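Local structure of peptidoglycan glycosyltransferase (Burkholderia ambifaria, 5UY7) at residues L236-Y244 / R258-F266; G297-D308 / S325-M334. The protein is a penicillin-binding protein whose modelled part has the fold shared by the penicillin-binding and beta-lactamase families. All coordinates share one frame; numbering follows the deposited sequence.

Contact 1: residues L236-Y244 / R258-F266; sequences LALVNYPTY and RNRILTDVF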
ATOM      1  N   LEU A 236     -15.913   3.358  -2.304  1.00 14.14           N
ATOM      2  CA  LEU A 236     -16.787   4.194  -1.493  1.00 16.45           C
ATOM      3  C   LEU A 236     -16.469   5.672  -1.637  1.00 16.59           C
ATOM      4  O   LEU A 236     -17.352   6.516  -1.418  1.00 17.37           O
ATOM      5  CB  LEU A 236     -16.676   3.796  -0.016  1.00 17.21           C
ATOM      6  CG  LEU A 236     -17.008   2.333   0.291  1.00 18.66           C
ATOM      7  CD1 LEU A 236     -16.819   2.064   1.784  1.00 21.46           C
ATOM      8  CD2 LEU A 236     -18.437   2.011  -0.124  1.00 21.41           C
ATOM      9  N   ALA A 237     -15.227   6.000  -1.990  1.00 16.26           N
ATOM     10  CA  ALA A 237     -14.826   7.381  -2.216  1.00 15.81           C
ATOM     11  C   ALA A 237     -13.700   7.391  -3.227  1.00 15.80           C
ATOM     12  O   ALA A 237     -12.847   6.502  -3.223  1.00 15.27           O
ATOM     13  CB  ALA A 237     -14.382   8.067  -0.918  1.00 18.71           C
ATOM     14  N   LEU A 238     -13.699   8.408  -4.085  1.00 15.13           N
ATOM     15  CA  LEU A 238     -12.661   8.546  -5.102  1.00 16.89           C
ATOM     16  C   LEU A 238     -12.542  10.039  -5.366  1.00 20.11           C
ATOM     17  O   LEU A 238     -13.454  10.623  -5.955  1.00 19.43           O
ATOM     18  CB  LEU A 238     -13.052   7.772  -6.363  1.00 17.29           C
ATOM     19  CG  LEU A 238     -12.103   7.638  -7.554  1.00 25.69           C
ATOM     20  CD1 LEU A 238     -11.064   6.587  -7.275  1.00 24.00           C
ATOM     21  CD2 LEU A 238     -12.895   7.266  -8.801  1.00 32.30           C
ATOM     22  N   VAL A 239     -11.466  10.668  -4.883  1.00 15.80           N
ATOM     23  CA  VAL A 239     -11.350  12.124  -4.890  1.00 18.29           C
ATOM     24  C   VAL A 239     -10.009  12.538  -5.476  1.00 19.33           C
ATOM     25  O   VAL A 239      -8.962  12.040  -5.053  1.00 19.68           O
ATOM     26  CB  VAL A 239     -11.502  12.717  -3.474  1.00 19.35           C
ATOM     27  CG1 VAL A 239     -11.374  14.249  -3.523  1.00 23.93           C
ATOM     28  CG2 VAL A 239     -12.835  12.332  -2.885  1.00 24.30           C
ATOM     29  N   ASN A 240     -10.046  13.458  -6.435  1.00 18.96           N
ATOM     30  CA  ASN A 240      -8.878  14.208  -6.873  1.00 21.57           C
ATOM     31  C   ASN A 240      -9.046  15.645  -6.411  1.00 21.42           C
ATOM     32  O   ASN A 240     -10.119  16.229  -6.602  1.00 23.06           O
ATOM     33  CB  ASN A 240      -8.730  14.173  -8.393  1.00 23.50           C
ATOM     34  CG  ASN A 240      -8.457  12.784  -8.915  1.00 25.86           C
ATOM     35  OD1 ASN A 240      -7.329  12.307  -8.853  1.00 28.98           O
ATOM     36  ND2 ASN A 240      -9.489  12.127  -9.435  1.00 27.51           N
ATOM     37  N   TYR A 241      -8.002  16.211  -5.807  1.00 20.38           N
ATOM     38  CA  TYR A 241      -8.017  17.622  -5.429  1.00 23.58           C
ATOM     39  C   TYR A 241      -6.735  18.304  -5.886  1.00 27.37           C
ATOM     40  O   TYR A 241      -5.637  17.916  -5.437  1.00 31.35           O
ATOM     41  CB  TYR A 241      -8.208  17.808  -3.921  1.00 27.42           C
ATOM     42  CG  TYR A 241      -8.577  19.236  -3.625  1.00 29.56           C
ATOM     43  CD1 TYR A 241      -9.895  19.664  -3.736  1.00 29.52           C
ATOM     44  CD2 TYR A 241      -7.606  20.176  -3.316  1.00 24.67           C
ATOM     45  CE1 TYR A 241     -10.243  20.979  -3.505  1.00 31.72           C
ATOM     46  CE2 TYR A 241      -7.942  21.494  -3.091  1.00 25.27           C
ATOM     47  CZ  TYR A 241      -9.264  21.892  -3.181  1.00 31.13           C
ATOM     48  OH  TYR A 241      -9.602  23.203  -2.958  1.00 32.53           O
ATOM     49  N   PRO A 242      -6.811  19.325  -6.754  1.00 37.09           N
ATOM     50  CA  PRO A 242      -8.052  19.816  -7.365  1.00 38.79           C
ATOM     51  C   PRO A 242      -8.581  18.878  -8.453  1.00 38.03           C
ATOM     52  O   PRO A 242      -7.926  17.897  -8.797  1.00 36.30           O
ATOM     53  CB  PRO A 242      -7.646  21.169  -7.975  1.00 44.13           C
ATOM     54  CG  PRO A 242      -6.264  21.461  -7.457  1.00 46.46           C
ATOM     55  CD  PRO A 242      -5.648  20.135  -7.145  1.00 44.80           C
ATOM     56  N   THR A 243      -9.761  19.183  -8.994  1.00 40.15           N
ATOM     57  CA  THR A 243     -10.341  18.325 -10.019  1.00 44.32           C
ATOM     58  C   THR A 243      -9.709  18.523 -11.392  1.00 53.33           C
ATOM     59  O   THR A 243      -9.796  17.622 -12.231  1.00 60.08           O
ATOM     60  CB  THR A 243     -11.844  18.578 -10.127  1.00 43.31           C
ATOM     61  OG1 THR A 243     -12.048  19.964 -10.403  1.00 44.21           O
ATOM     62  CG2 THR A 243     -12.547  18.218  -8.830  1.00 43.94           C
ATOM     63  N   TYR A 244      -9.091  19.674 -11.645  1.00 53.94           N
ATOM     64  CA  TYR A 244      -8.498  19.951 -12.954  1.00 57.19           C
ATOM     65  C   TYR A 244      -7.019  19.574 -12.978  1.00 62.54           C
ATOM     66  O   TYR A 244      -6.340  19.620 -11.952  1.00 54.85           O
ATOM     67  CB  TYR A 244      -8.676  21.427 -13.330  1.00 55.17           C
ATOM     68  CG  TYR A 244      -8.175  22.391 -12.279  1.00 58.27           C
ATOM     69  CD1 TYR A 244      -9.017  22.852 -11.276  1.00 51.00           C
ATOM     70  CD2 TYR A 244      -6.857  22.837 -12.286  1.00 59.35           C
ATOM     71  CE1 TYR A 244      -8.563  23.727 -10.307  1.00 49.65           C
ATOM     72  CE2 TYR A 244      -6.395  23.714 -11.320  1.00 54.68           C
ATOM     73  CZ  TYR A 244      -7.252  24.152 -10.333  1.00 51.97           C
ATOM     74  OH  TYR A 244      -6.801  25.021  -9.368  1.00 60.70           O
ATOM     75  N   ARG A 258      -8.553  14.624 -16.751  1.00 60.08           N
ATOM     76  CA  ARG A 258      -8.041  13.288 -16.464  1.00 54.16           C
ATOM     77  C   ARG A 258      -8.247  12.934 -14.996  1.00 60.51           C
ATOM     78  O   ARG A 258      -8.134  13.791 -14.122  1.00 69.08           O
ATOM     79  CB  ARG A 258      -6.556  13.189 -16.823  1.00 53.98           C
ATOM     80  N   ASN A 259      -8.548  11.666 -14.729  1.00 51.71           N
ATOM     81  CA  ASN A 259      -8.697  11.175 -13.361  1.00 40.03           C
ATOM     82  C   ASN A 259      -7.328  10.678 -12.906  1.00 37.41           C
ATOM     83  O   ASN A 259      -6.944   9.537 -13.176  1.00 33.01           O
ATOM     84  CB  ASN A 259      -9.762  10.084 -13.295  1.00 38.85           C
ATOM     85  CG  ASN A 259     -10.166   9.748 -11.871  1.00 33.64           C
ATOM     86  OD1 ASN A 259      -9.324   9.627 -10.988  1.00 36.00           O
ATOM     87  ND2 ASN A 259     -11.469   9.604 -11.646  1.00 50.13           N
ATOM     88  N   ARG A 260      -6.588  11.547 -12.207  1.00 32.90           N
ATOM     89  CA  ARG A 260      -5.186  11.266 -11.897  1.00 33.77           C
ATOM     90  C   ARG A 260      -5.014  10.012 -11.046  1.00 31.78           C
ATOM     91  O   ARG A 260      -3.976   9.346 -11.136  1.00 28.59           O
ATOM     92  CB  ARG A 260      -4.553  12.470 -11.202  1.00 33.44           C
ATOM     93  CG  ARG A 260      -4.564  13.728 -12.057  1.00 40.93           C
ATOM     94  CD  ARG A 260      -3.778  14.860 -11.422  1.00 52.16           C
ATOM     95  NE  ARG A 260      -4.327  15.281 -10.134  1.00 56.57           N
ATOM     96  CZ  ARG A 260      -5.372  16.094  -9.986  1.00 52.04           C
ATOM     97  NH1 ARG A 260      -6.010  16.567 -11.049  1.00 58.82           N
ATOM     98  NH2 ARG A 260      -5.788  16.425  -8.773  1.00 43.89           N
ATOM     99  N   ILE A 261      -6.001   9.676 -10.210  1.00 27.01           N
ATOM    100  CA  ILE A 261      -5.934   8.438  -9.437  1.00 24.82           C
ATOM    101  C   ILE A 261      -5.730   7.243 -10.352  1.00 25.02           C
ATOM    102  O   ILE A 261      -5.037   6.281  -9.996  1.00 25.41           O
ATOM    103  CB  ILE A 261      -7.209   8.259  -8.586  1.00 28.98           C
ATOM    104  CG1 ILE A 261      -7.293   9.325  -7.505  1.00 36.54           C
ATOM    105  CG2 ILE A 261      -7.242   6.860  -7.965  1.00 29.96           C
ATOM    106  CD1 ILE A 261      -8.502   9.177  -6.600  1.00 35.80           C
ATOM    107  N   LEU A 262      -6.311   7.290 -11.550  1.00 26.26           N
ATOM    108  CA  LEU A 262      -6.214   6.198 -12.504  1.00 28.50           C
ATOM    109  C   LEU A 262      -5.142   6.409 -13.565  1.00 26.16           C
ATOM    110  O   LEU A 262      -4.628   5.427 -14.115  1.00 27.40           O
ATOM    111  CB  LEU A 262      -7.563   6.003 -13.203  1.00 30.29           C
ATOM    112  CG  LEU A 262      -8.647   5.440 -12.287  1.00 39.54           C
ATOM    113  CD1 LEU A 262      -9.965   6.136 -12.542  1.00 47.99           C
ATOM    114  CD2 LEU A 262      -8.769   3.941 -12.512  1.00 39.11           C
ATOM    115  N   THR A 263      -4.781   7.652 -13.862  1.00 28.31           N
ATOM    116  CA  THR A 263      -3.903   7.904 -15.000  1.00 29.13           C
ATOM    117  C   THR A 263      -2.460   8.184 -14.612  1.00 33.12           C
ATOM    118  O   THR A 263      -1.557   7.909 -15.408  1.00 35.15           O
ATOM    119  CB  THR A 263      -4.432   9.075 -15.839  1.00 31.09           C
ATOM    120  OG1 THR A 263      -4.440  10.275 -15.054  1.00 33.59           O
ATOM    121  CG2 THR A 263      -5.847   8.784 -16.328  1.00 33.08           C
ATOM    122  N   ASP A 264      -2.207   8.710 -13.420  1.00 28.28           N
ATOM    123  CA  ASP A 264      -0.855   9.098 -13.041  1.00 31.43           C
ATOM    124  C   ASP A 264      -0.115   7.929 -12.401  1.00 26.40           C
ATOM    125  O   ASP A 264      -0.624   7.288 -11.474  1.00 24.77           O
ATOM    126  CB  ASP A 264      -0.888  10.300 -12.098  1.00 31.13           C
ATOM    127  CG  ASP A 264      -1.268  11.591 -12.817  1.00 35.57           C
ATOM    128  OD1 ASP A 264      -1.686  11.524 -13.996  1.00 45.45           O
ATOM    129  OD2 ASP A 264      -1.138  12.669 -12.211  1.00 39.56           O
ATOM    130  N   VAL A 265       1.092   7.653 -12.895  1.00 26.19           N
ATOM    131  CA  VAL A 265       1.882   6.557 -12.356  1.00 25.35           C
ATOM    132  C   VAL A 265       3.152   7.099 -11.719  1.00 24.56           C
ATOM    133  O   VAL A 265       3.654   8.174 -12.064  1.00 28.05           O
ATOM    134  CB  VAL A 265       2.223   5.481 -13.409  1.00 29.76           C
ATOM    135  CG1 VAL A 265       0.951   4.913 -14.006  1.00 30.84           C
ATOM    136  CG2 VAL A 265       3.128   6.039 -14.480  1.00 29.65           C
ATOM    137  N   PHE A 266       3.670   6.319 -10.773  1.00 23.60           N
ATOM    138  CA  PHE A 266       4.841   6.684  -9.989  1.00 26.53           C
ATOM    139  C   PHE A 266       5.446   5.415  -9.413  1.00 22.07           C
ATOM    140  O   PHE A 266       4.804   4.360  -9.374  1.00 21.97           O
ATOM    141  CB  PHE A 266       4.485   7.656  -8.859  1.00 24.12           C
ATOM    142  CG  PHE A 266       3.332   7.197  -8.005  1.00 23.19           C
ATOM    143  CD1 PHE A 266       2.025   7.511  -8.360  1.00 23.76           C
ATOM    144  CD2 PHE A 266       3.550   6.466  -6.843  1.00 22.03           C
ATOM    145  CE1 PHE A 266       0.960   7.093  -7.574  1.00 23.35           C
ATOM    146  CE2 PHE A 266       2.484   6.054  -6.053  1.00 23.18           C
ATOM    147  CZ  PHE A 266       1.189   6.368  -6.430  1.00 22.10           C
TER

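Contact 2: residues G297-D308 / S325-M334; sequences GHFVLDGAPITD and SNIGATKIAM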
ATOM      1  N   GLY A 297      23.033  -0.979   8.337  1.00 25.32           N
ATOM      2  CA  GLY A 297      22.239  -0.244   7.373  1.00 25.09           C
ATOM      3  C   GLY A 297      22.937   0.093   6.079  1.00 26.96           C
ATOM      4  O   GLY A 297      22.479   0.976   5.353  1.00 26.13           O
ATOM      5  N   HIS A 298      24.039  -0.584   5.767  1.00 26.49           N
ATOM      6  CA  HIS A 298      24.712  -0.452   4.485  1.00 26.97           C
ATOM      7  C   HIS A 298      24.891  -1.844   3.909  1.00 35.24           C
ATOM      8  O   HIS A 298      25.336  -2.754   4.614  1.00 32.65           O
ATOM      9  CB  HIS A 298      26.077   0.237   4.627  1.00 30.66           C
ATOM     10  CG  HIS A 298      26.015   1.559   5.322  1.00 31.74           C
ATOM     11  ND1 HIS A 298      25.620   2.718   4.687  1.00 32.03           N
ATOM     12  CD2 HIS A 298      26.301   1.907   6.598  1.00 29.74           C
ATOM     13  CE1 HIS A 298      25.666   3.723   5.544  1.00 31.66           C
ATOM     14  NE2 HIS A 298      26.072   3.257   6.710  1.00 31.28           N
ATOM     15  N   PHE A 299      24.538  -2.008   2.638  1.00 28.57           N
ATOM     16  CA  PHE A 299      24.665  -3.283   1.950  1.00 26.59           C
ATOM     17  C   PHE A 299      25.135  -3.019   0.526  1.00 25.91           C
ATOM     18  O   PHE A 299      24.900  -1.942  -0.028  1.00 32.07           O
ATOM     19  CB  PHE A 299      23.324  -4.040   1.970  1.00 24.47           C
ATOM     20  CG  PHE A 299      23.397  -5.451   1.453  1.00 26.26           C
ATOM     21  CD1 PHE A 299      24.245  -6.383   2.027  1.00 35.57           C
ATOM     22  CD2 PHE A 299      22.556  -5.861   0.429  1.00 29.02           C
ATOM     23  CE1 PHE A 299      24.285  -7.688   1.561  1.00 33.29           C
ATOM     24  CE2 PHE A 299      22.589  -7.164  -0.040  1.00 33.83           C
ATOM     25  CZ  PHE A 299      23.454  -8.077   0.527  1.00 31.28           C
ATOM     26  N   VAL A 300      25.825  -3.998  -0.056  1.00 31.57           N
ATOM     27  CA  VAL A 300      26.278  -3.914  -1.438  1.00 33.43           C
ATOM     28  C   VAL A 300      25.816  -5.163  -2.169  1.00 34.88           C
ATOM     29  O   VAL A 300      26.040  -6.283  -1.698  1.00 37.20           O
ATOM     30  CB  VAL A 300      27.809  -3.759  -1.543  1.00 36.51           C
ATOM     31  CG1 VAL A 300      28.222  -3.722  -2.999  1.00 35.47           C
ATOM     32  CG2 VAL A 300      28.257  -2.497  -0.838  1.00 38.85           C
ATOM     33  N   LEU A 301      25.160  -4.969  -3.309  1.00 33.40           N
ATOM     34  CA  LEU A 301      24.661  -6.067  -4.129  1.00 33.09           C
ATOM     35  C   LEU A 301      25.128  -5.827  -5.554  1.00 35.76           C
ATOM     36  O   LEU A 301      24.732  -4.838  -6.178  1.00 38.45           O
ATOM     37  CB  LEU A 301      23.136  -6.160  -4.066  1.00 30.32           C
ATOM     38  CG  LEU A 301      22.539  -7.281  -4.916  1.00 32.88           C
ATOM     39  CD1 LEU A 301      23.087  -8.621  -4.464  1.00 35.13           C
ATOM     40  CD2 LEU A 301      21.032  -7.271  -4.816  1.00 30.20           C
ATOM     41  N   ASP A 302      25.973  -6.726  -6.058  1.00 40.17           N
ATOM     42  CA  ASP A 302      26.542  -6.600  -7.398  1.00 42.21           C
ATOM     43  C   ASP A 302      27.134  -5.210  -7.618  1.00 45.75           C
ATOM     44  O   ASP A 302      26.925  -4.574  -8.652  1.00 48.52           O
ATOM     45  CB  ASP A 302      25.499  -6.931  -8.465  1.00 45.65           C
ATOM     46  CG  ASP A 302      25.054  -8.375  -8.403  1.00 50.30           C
ATOM     47  OD1 ASP A 302      25.831  -9.208  -7.890  1.00 53.32           O
ATOM     48  OD2 ASP A 302      23.933  -8.679  -8.862  1.00 50.19           O
ATOM     49  N   GLY A 303      27.875  -4.729  -6.621  1.00 44.27           N
ATOM     50  CA  GLY A 303      28.517  -3.437  -6.695  1.00 43.89           C
ATOM     51  C   GLY A 303      27.636  -2.244  -6.396  1.00 47.20           C
ATOM     52  O   GLY A 303      28.152  -1.123  -6.313  1.00 47.74           O
ATOM     53  N   ALA A 304      26.328  -2.439  -6.228  1.00 44.79           N
ATOM     54  CA  ALA A 304      25.482  -1.275  -6.001  1.00 43.77           C
ATOM     55  C   ALA A 304      25.105  -1.160  -4.531  1.00 39.08           C
ATOM     56  O   ALA A 304      24.896  -2.177  -3.860  1.00 33.94           O
ATOM     57  CB  ALA A 304      24.210  -1.352  -6.845  1.00 44.78           C
ATOM     58  N   PRO A 305      25.022   0.061  -4.009  1.00 37.96           N
ATOM     59  CA  PRO A 305      24.716   0.233  -2.588  1.00 36.32           C
ATOM     60  C   PRO A 305      23.221   0.199  -2.329  1.00 32.05           C
ATOM     61  O   PRO A 305      22.422   0.823  -3.035  1.00 32.60           O
ATOM     62  CB  PRO A 305      25.302   1.614  -2.271  1.00 41.33           C
ATOM     63  CG  PRO A 305      25.154   2.364  -3.556  1.00 40.13           C
ATOM     64  CD  PRO A 305      25.337   1.344  -4.666  1.00 41.41           C
ATOM     65  N   ILE A 306      22.847  -0.545  -1.294  1.00 28.15           N
ATOM     66  CA  ILE A 306      21.487  -0.567  -0.780  1.00 25.23           C
ATOM     67  C   ILE A 306      21.554  -0.092   0.664  1.00 27.87           C
ATOM     68  O   ILE A 306      22.405  -0.554   1.432  1.00 29.27           O
ATOM     69  CB  ILE A 306      20.876  -1.972  -0.901  1.00 25.75           C
ATOM     70  CG1 ILE A 306      20.889  -2.384  -2.379  1.00 31.68           C
ATOM     71  CG2 ILE A 306      19.463  -1.988  -0.347  1.00 25.05           C
ATOM     72  CD1 ILE A 306      20.512  -3.818  -2.638  1.00 30.96           C
ATOM     73  N   THR A 307      20.683   0.850   1.024  1.00 26.41           N
ATOM     74  CA  THR A 307      20.845   1.624   2.246  1.00 24.06           C
ATOM     75  C   THR A 307      19.550   1.660   3.045  1.00 21.83           C
ATOM     76  O   THR A 307      18.469   1.853   2.476  1.00 24.06           O
ATOM     77  CB  THR A 307      21.277   3.059   1.911  1.00 29.24           C
ATOM     78  OG1 THR A 307      22.483   3.025   1.138  1.00 32.97           O
ATOM     79  CG2 THR A 307      21.514   3.858   3.172  1.00 33.94           C
ATOM     80  N   ASP A 308      19.662   1.480   4.364  1.00 21.95           N
ATOM     81  CA  ASP A 308      18.560   1.723   5.284  1.00 22.94           C
ATOM     82  C   ASP A 308      18.696   3.109   5.904  1.00 27.27           C
ATOM     83  O   ASP A 308      19.757   3.736   5.848  1.00 28.28           O
ATOM     84  CB  ASP A 308      18.512   0.663   6.388  1.00 21.20           C
ATOM     85  CG  ASP A 308      18.036  -0.684   5.886  1.00 22.40           C
ATOM     86  OD1 ASP A 308      17.631  -0.779   4.709  1.00 19.83           O
ATOM     87  OD2 ASP A 308      18.042  -1.644   6.685  1.00 21.02           O
ATOM     88  N   SER A 325      12.893  -1.599   6.182  1.00 17.21           N
ATOM     89  CA  SER A 325      14.283  -1.817   5.791  1.00 17.00           C
ATOM     90  C   SER A 325      14.380  -2.177   4.307  1.00 17.50           C
ATOM     91  O   SER A 325      13.795  -3.172   3.866  1.00 17.18           O
ATOM     92  CB  SER A 325      14.879  -2.931   6.658  1.00 17.57           C
ATOM     93  OG  SER A 325      16.174  -3.310   6.207  1.00 19.22           O
ATOM     94  N   ASN A 326      15.118  -1.368   3.535  1.00 18.72           N
ATOM     95  CA  ASN A 326      15.444  -1.734   2.155  1.00 17.95           C
ATOM     96  C   ASN A 326      16.329  -2.966   2.101  1.00 19.03           C
ATOM     97  O   ASN A 326      16.161  -3.821   1.223  1.00 18.78           O
ATOM     98  CB  ASN A 326      16.178  -0.593   1.452  1.00 17.85           C
ATOM     99  CG  ASN A 326      15.282   0.565   1.118  1.00 24.80           C
ATOM    100  OD1 ASN A 326      14.063   0.468   1.224  1.00 20.48           O
ATOM    101  ND2 ASN A 326      15.883   1.672   0.687  1.00 28.96           N
ATOM    102  N   ILE A 327      17.316  -3.039   2.994  1.00 17.13           N
ATOM    103  CA  ILE A 327      18.231  -4.178   3.002  1.00 17.29           C
ATOM    104  C   ILE A 327      17.483  -5.458   3.350  1.00 18.73           C
ATOM    105  O   ILE A 327      17.705  -6.513   2.737  1.00 18.86           O
ATOM    106  CB  ILE A 327      19.394  -3.909   3.972  1.00 18.26           C
ATOM    107  CG1 ILE A 327      20.210  -2.726   3.455  1.00 19.86           C
ATOM    108  CG2 ILE A 327      20.281  -5.150   4.115  1.00 22.77           C
ATOM    109  CD1 ILE A 327      21.174  -2.180   4.459  1.00 23.72           C
ATOM    110  N   GLY A 328      16.591  -5.391   4.340  1.00 16.54           N
ATOM    111  CA  GLY A 328      15.810  -6.567   4.691  1.00 17.16           C
ATOM    112  C   GLY A 328      14.903  -7.012   3.561  1.00 16.80           C
ATOM    113  O   GLY A 328      14.765  -8.210   3.293  1.00 18.39           O
ATOM    114  N   ALA A 329      14.258  -6.052   2.890  1.00 15.41           N
ATOM    115  CA  ALA A 329      13.431  -6.398   1.737  1.00 16.72           C
ATOM    116  C   ALA A 329      14.266  -7.061   0.651  1.00 17.95           C
ATOM    117  O   ALA A 329      13.840  -8.052   0.043  1.00 19.26           O
ATOM    118  CB  ALA A 329      12.741  -5.139   1.196  1.00 16.00           C
ATOM    119  N   THR A 330      15.467  -6.528   0.403  1.00 17.12           N
ATOM    120  CA  THR A 330      16.348  -7.087  -0.616  1.00 16.76           C
ATOM    121  C   THR A 330      16.738  -8.518  -0.280  1.00 19.68           C
ATOM    122  O   THR A 330      16.678  -9.403  -1.139  1.00 20.38           O
ATOM    123  CB  THR A 330      17.599  -6.219  -0.754  1.00 17.84           C
ATOM    124  OG1 THR A 330      17.227  -4.929  -1.252  1.00 19.39           O
ATOM    125  CG2 THR A 330      18.616  -6.873  -1.709  1.00 19.67           C
ATOM    126  N   LYS A 331      17.151  -8.762   0.965  1.00 18.51           N
ATOM    127  CA  LYS A 331      17.628 -10.102   1.298  1.00 17.56           C
ATOM    128  C   LYS A 331      16.494 -11.114   1.234  1.00 19.55           C
ATOM    129  O   LYS A 331      16.700 -12.259   0.808  1.00 21.07           O
ATOM    130  CB  LYS A 331      18.300 -10.100   2.674  1.00 19.12           C
ATOM    131  CG  LYS A 331      19.625  -9.323   2.669  1.00 21.17           C
ATOM    132  CD  LYS A 331      20.410  -9.558   3.935  1.00 23.73           C
ATOM    133  CE  LYS A 331      21.735  -8.826   3.890  1.00 28.88           C
ATOM    134  NZ  LYS A 331      22.610  -9.298   4.989  1.00 31.15           N
ATOM    135  N   ILE A 332      15.288 -10.703   1.630  1.00 18.43           N
ATOM    136  CA  ILE A 332      14.124 -11.568   1.482  1.00 16.10           C
ATOM    137  C   ILE A 332      13.823 -11.800   0.004  1.00 17.37           C
ATOM    138  O   ILE A 332      13.551 -12.930  -0.421  1.00 18.84           O
ATOM    139  CB  ILE A 332      12.932 -10.952   2.235  1.00 17.84           C
ATOM    140  CG1 ILE A 332      13.191 -11.013   3.743  1.00 17.10           C
ATOM    141  CG2 ILE A 332      11.646 -11.655   1.876  1.00 17.59           C
ATOM    142  CD1 ILE A 332      12.152 -10.204   4.564  1.00 16.66           C
ATOM    143  N   ALA A 333      13.908 -10.745  -0.811  1.00 15.53           N
ATOM    144  CA  ALA A 333      13.673 -10.903  -2.243  1.00 19.16           C
ATOM    145  C   ALA A 333      14.657 -11.876  -2.875  1.00 21.87           C
ATOM    146  O   ALA A 333      14.301 -12.581  -3.828  1.00 21.60           O
ATOM    147  CB  ALA A 333      13.769  -9.546  -2.946  1.00 18.37           C
ATOM    148  N   MET A 334      15.892 -11.931  -2.373  1.00 19.41           N
ATOM    149  CA  MET A 334      16.888 -12.808  -2.978  1.00 20.39           C
ATOM    150  C   MET A 334      16.622 -14.289  -2.720  1.00 24.44           C
ATOM    151  O   MET A 334      17.281 -15.128  -3.342  1.00 27.92           O
ATOM    152  CB  MET A 334      18.286 -12.417  -2.490  1.00 23.61           C
ATOM    153  CG  MET A 334      18.739 -11.038  -2.971  1.00 28.85           C
ATOM    154  SD  MET A 334      18.881 -10.905  -4.771  1.00 37.31           S
ATOM    155  CE  MET A 334      17.397 -10.002  -5.177  1.00 25.88           C
TER
HETATM  156  O   HOH W   1      18.679   1.768  -1.124  1.00 33.51           O
HETATM  157  O   HOH W   2      15.553   1.648   3.953  1.00 41.04           O

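Contact 1: residues L236-Y244 / R258-F266
Asn240, near the end of the edge strand 235-241 in the five-stranded antiparallel sheet of the penicillin-binding fold, meets Asn259, Arg260 and Ile261 at the start of the short helix 260-263. Its side-chain amide works in both directions. Asn240 OD1 accepts a bent bond (136°) from Ile261 N at 3.2 Å, in the carbonyl plane and on a lone pair, while Asn240 ND2 gives a nearly straight one (163°) to Asn259 OD1 at 2.9 Å. Asn259 is the N-cap residue; the two amide planes stand 80° apart, and the donor lies above the carbonyl plane of Asn259 instead of on a lone pair. Arg260 reaches the loop backbone just past the strand. Its chain bends at chi3, and Arg260 NH2 donates to Pro242 O at 2.6 Å, the oxygen lying in the guanidinium plane; Arg260 NH1 adds a weak bond to Pro242 O at 3.2 Å. One face of the guanidinium carries Asn240 CB, 3.7 Å from Arg260 NH2. Closer to the start of strand 235-241, Leu238 CD1 rests 3.7 Å from Ile261 CD1, and that same Ile261 methyl lies near Val239 O. Ile261 also touches Ala224 and Met226 of the adjacent strand 222-229. Bonds at both ends should settle which way round the Asn240 amide sits, and one strong bond from NH2, with a weak second from NH1, ties the guanidinium to the carbonyl of Pro242, which follows a cis peptide bond. The cation should also polarise that carbonyl, and the Leu238-Ile261 pair joins the helix to the sheet.

Contact 2: residues G297-D308 / S325-M334
Asp308 and Ser325 meet at the N terminus of helix 326-333, where the hairpin of strands 298-301 and 304-307 comes against it. Asp308 OD1 takes an almost straight bond (172°) from Ile327 N at 2.9 Å, and Asp308 OD2 accepts from Ser325 OG at 2.5 Å; both donors come on the syn side. Ser325 OG, set anti to its own backbone nitrogen (chi1 172°), in turn accepts from Gly328 N at 2.8 Å and so caps the helix. Beside them Asn326 ND2 makes a weak bond to Thr307 O, and water 1 accepts from Thr307 N. The apolar part begins with Ile327 itself, whose CG1 packs against Phe299 CB at 3.7 Å and whose CD1 comes to 3.3 Å from Gly297 C, and continues along the helix with Thr330 and Lys331. Ile306 and Thr330 reach toward each other tip to tip, Ile306 CD1 to Thr330 CG2 at 3.7 Å, with Leu301 next to that threonine methyl. Lys331, extended beyond CG, lays CE over one face of the Phe299 ring as a CH-pi contact, 3.9 Å from the centroid; its NZ goes on to Glu293 O. Outside this shell, helix 374-381 and Tyr382 flank the packing, and Asn326 OD1 accepts from Lys273 NZ, consistent with an SxN-type asparagine facing the lysine of an SxxK motif. A carboxylate at a helix start would be stabilised by the helix dipole, and its grip on Ser325 and Ile327 may hold the neighbouring Asn326 in position for Lys273.

How the contacts relate
After helix 201-217, the chain forms strand 222-229, turns back into strand 235-241, and leaves the sheet edge for a partly unmodelled loop, which contact 1 closes by bringing helix 260-263 back to that edge. After helix 273-282 it reaches the hairpin 298-307. Contact 2 then closes a second loop, holding strand 314-316 and helix 317-323, as helix 326-333 returns to the hairpin. The two contacts follow in series, neither nested nor crossed. They lie on opposite sides of the chain's centre, their own centres about 33 Å apart: contact 1 joins helix 260-263 to the edge strand of the five-stranded sheet, contact 2 a small hairpin to a helical region.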